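Local coordinates for msDPBB_sym2 protein (PDB 7DWW) that folds as a computationally designed, internally symmetric double-psi beta barrel, recreating the core fold of RNA polymerase, at residues A[20-25]-A[40-45]. Residues are numbered along the deposited sequence; the frame is centred on the assembly and turned at random.
Sequences NIVRMD and VEIMKV
Ile42 and Val22 meet methyl to methyl across the interior of a small barrel, a worked example of how two strands that share no backbone bond can still be joined through their side chains. The backbones stay well apart, with the nearest CA atoms, those of Val22 and Val40, separated by 9.0 Å. Along Ile42, the bond from CA to CB is directed toward strand 21-24, yet CB is still 6.0 Å from Val22 CG1, the nearer Val22 methyl. The next carbon, CG1, lies anti to the carbonyl carbon (chi1 -58°) and is still 5.1 Å from Val22 CG1, although Val40 CG2 flanks it on its own strand at 4.3 Å. The branch methyl CG2 turns off and makes no contact with Val22. Only CD1, carried forward by an extended second torsion (chi2 158°), completes the span: it touches Val22 CG1 at 3.6 Å and brushes Val22 CG2 at 4.0 Å, so it sits against both prongs of the valine fork. The two side chains thus approach tip to tip. Val40, two residues before Ile42 and on the same face, adds a looser contact, its CG2 lying 4.3 Å from Val22 CG2. The interface is small, 114 Å² in all, but all three residues are buried and the packing is purely apolar. Strand 47-54 bridges the pair, with backbone hydrogen bonds joining Val22 and Met24 to Ala53, while Val22 also rests on Val65, its counterpart in the second copy of the repeated sequence. Leu32, from helix 26-32, covers Val40 and Met24. Inward-pointing aliphatic residues from non-adjacent strands, closing over the centre of the chain, form part of the hydrophobic core, as expected of a double-psi beta barrel.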
loop_
_atom_site.group_PDB
_atom_site.type_symbol
_atom_site.label_atom_id
_atom_site.label_comp_id
_atom_site.label_asym_id
_atom_site.label_seq_id
_atom_site.Cartn_x
_atom_site.Cartn_y
_atom_site.Cartn_z
ATOM N N ASN A 20 5.602 -0.216 -8.857
ATOM C CA ASN A 20 4.152 -0.104 -8.694
ATOM C C ASN A 20 3.575 -1.180 -7.762
ATOM O O ASN A 20 2.369 -1.464 -7.804
ATOM C CB ASN A 20 3.483 -0.158 -10.067
ATOM C CG ASN A 20 3.638 -1.504 -10.746
ATOM O OD1 ASN A 20 4.667 -2.170 -10.622
ATOM N ND2 ASN A 20 2.620 -1.895 -11.479
ATOM N N ILE A 21 4.404 -1.782 -6.914
ATOM C CA ILE A 21 3.954 -2.769 -5.936
ATOM C C ILE A 21 3.879 -2.094 -4.576
ATOM O O ILE A 21 4.859 -1.482 -4.133
ATOM C CB ILE A 21 4.902 -3.974 -5.869
ATOM C CG1 ILE A 21 4.912 -4.738 -7.188
ATOM C CG2 ILE A 21 4.565 -4.860 -4.644
ATOM C CD1 ILE A 21 3.549 -4.954 -7.743
ATOM N N VAL A 22 2.742 -2.205 -3.920
ATOM C CA VAL A 22 2.625 -1.768 -2.535
ATOM C C VAL A 22 2.512 -3.009 -1.664
ATOM O O VAL A 22 2.032 -4.056 -2.097
ATOM C CB VAL A 22 1.439 -0.808 -2.324
ATOM C CG1 VAL A 22 1.622 0.440 -3.185
ATOM C CG2 VAL A 22 0.125 -1.494 -2.631
ATOM N N ARG A 23 2.965 -2.893 -0.408
ATOM C CA ARG A 23 3.109 -4.044 0.462
ATOM C C ARG A 23 2.286 -3.819 1.726
ATOM O O ARG A 23 2.424 -2.787 2.385
ATOM C CB ARG A 23 4.581 -4.319 0.793
ATOM C CG ARG A 23 5.448 -4.463 -0.496
ATOM C CD ARG A 23 6.833 -5.085 -0.231
ATOM N NE ARG A 23 6.753 -6.536 -0.096
ATOM C CZ ARG A 23 6.848 -7.387 -1.114
ATOM N NH1 ARG A 23 7.049 -6.931 -2.339
ATOM N NH2 ARG A 23 6.745 -8.693 -0.903
ATOM N N MET A 24 1.412 -4.784 2.014
ATOM C CA MET A 24 0.442 -4.765 3.103
ATOM C C MET A 24 0.533 -6.085 3.852
ATOM O O MET A 24 0.811 -7.123 3.249
ATOM C CB MET A 24 -0.981 -4.601 2.557
ATOM C CG MET A 24 -1.213 -3.322 1.779
ATOM S SD MET A 24 -2.796 -3.404 0.898
ATOM C CE MET A 24 -3.871 -3.729 2.294
ATOM N N ASP A 25 0.288 -6.058 5.163
ATOM C CA ASP A 25 0.384 -7.301 5.930
ATOM C C ASP A 25 -0.803 -8.214 5.626
ATOM O O ASP A 25 -1.864 -7.784 5.136
ATOM C CB ASP A 25 0.464 -7.028 7.440
ATOM C CG ASP A 25 -0.829 -6.476 7.993
ATOM O OD1 ASP A 25 -1.034 -5.246 7.964
ATOM O OD2 ASP A 25 -1.683 -7.292 8.384
ATOM N N VAL A 40 -5.185 -2.467 -6.674
ATOM C CA VAL A 40 -5.864 -1.670 -5.662
ATOM C C VAL A 40 -5.677 -0.234 -6.089
ATOM O O VAL A 40 -4.701 0.106 -6.764
ATOM C CB VAL A 40 -5.298 -1.869 -4.226
ATOM C CG1 VAL A 40 -5.621 -3.271 -3.706
ATOM C CG2 VAL A 40 -3.830 -1.530 -4.187
ATOM N N GLU A 41 -6.616 0.615 -5.683
ATOM C CA GLU A 41 -6.536 2.051 -5.892
ATOM C C GLU A 41 -6.176 2.714 -4.559
ATOM O O GLU A 41 -6.743 2.364 -3.515
ATOM C CB GLU A 41 -7.861 2.597 -6.456
ATOM C CG GLU A 41 -7.968 4.113 -6.575
ATOM C CD GLU A 41 -9.175 4.565 -7.381
ATOM O OE1 GLU A 41 -10.126 3.774 -7.529
ATOM O OE2 GLU A 41 -9.178 5.709 -7.878
ATOM N N ILE A 42 -5.208 3.627 -4.591
ATOM C CA ILE A 42 -4.725 4.306 -3.399
ATOM C C ILE A 42 -4.982 5.786 -3.563
ATOM O O ILE A 42 -4.572 6.384 -4.560
ATOM C CB ILE A 42 -3.228 4.039 -3.156
ATOM C CG1 ILE A 42 -2.992 2.538 -3.030
ATOM C CG2 ILE A 42 -2.781 4.788 -1.889
ATOM C CD1 ILE A 42 -1.569 2.119 -3.306
ATOM N N MET A 43 -5.663 6.382 -2.587
ATOM C CA MET A 43 -6.122 7.759 -2.693
ATOM C C MET A 43 -5.756 8.573 -1.458
ATOM O O MET A 43 -5.705 8.055 -0.327
ATOM C CB MET A 43 -7.639 7.834 -2.882
ATOM C CG MET A 43 -8.235 6.680 -3.662
ATOM S SD MET A 43 -10.036 6.750 -3.681
ATOM C CE MET A 43 -10.295 8.515 -3.864
ATOM N N LYS A 44 -5.473 9.850 -1.715
ATOM C CA LYS A 44 -5.544 10.894 -0.704
ATOM C C LYS A 44 -6.343 12.032 -1.328
ATOM O O LYS A 44 -7.557 12.127 -1.121
ATOM C CB LYS A 44 -4.149 11.348 -0.266
ATOM C CG LYS A 44 -4.146 12.531 0.690
ATOM C CD LYS A 44 -3.059 12.394 1.743
ATOM C CE LYS A 44 -3.656 12.346 3.150
ATOM N NZ LYS A 44 -4.492 13.559 3.445
ATOM N N VAL A 45 -5.743 12.859 -2.178
ATOM C CA VAL A 45 -6.473 13.818 -2.998
ATOM C C VAL A 45 -6.466 13.397 -4.461
ATOM O O VAL A 45 -7.508 13.374 -5.117
ATOM C CB VAL A 45 -5.903 15.243 -2.821
ATOM C CG1 VAL A 45 -6.321 16.145 -3.985
ATOM C CG2 VAL A 45 -6.360 15.823 -1.489
#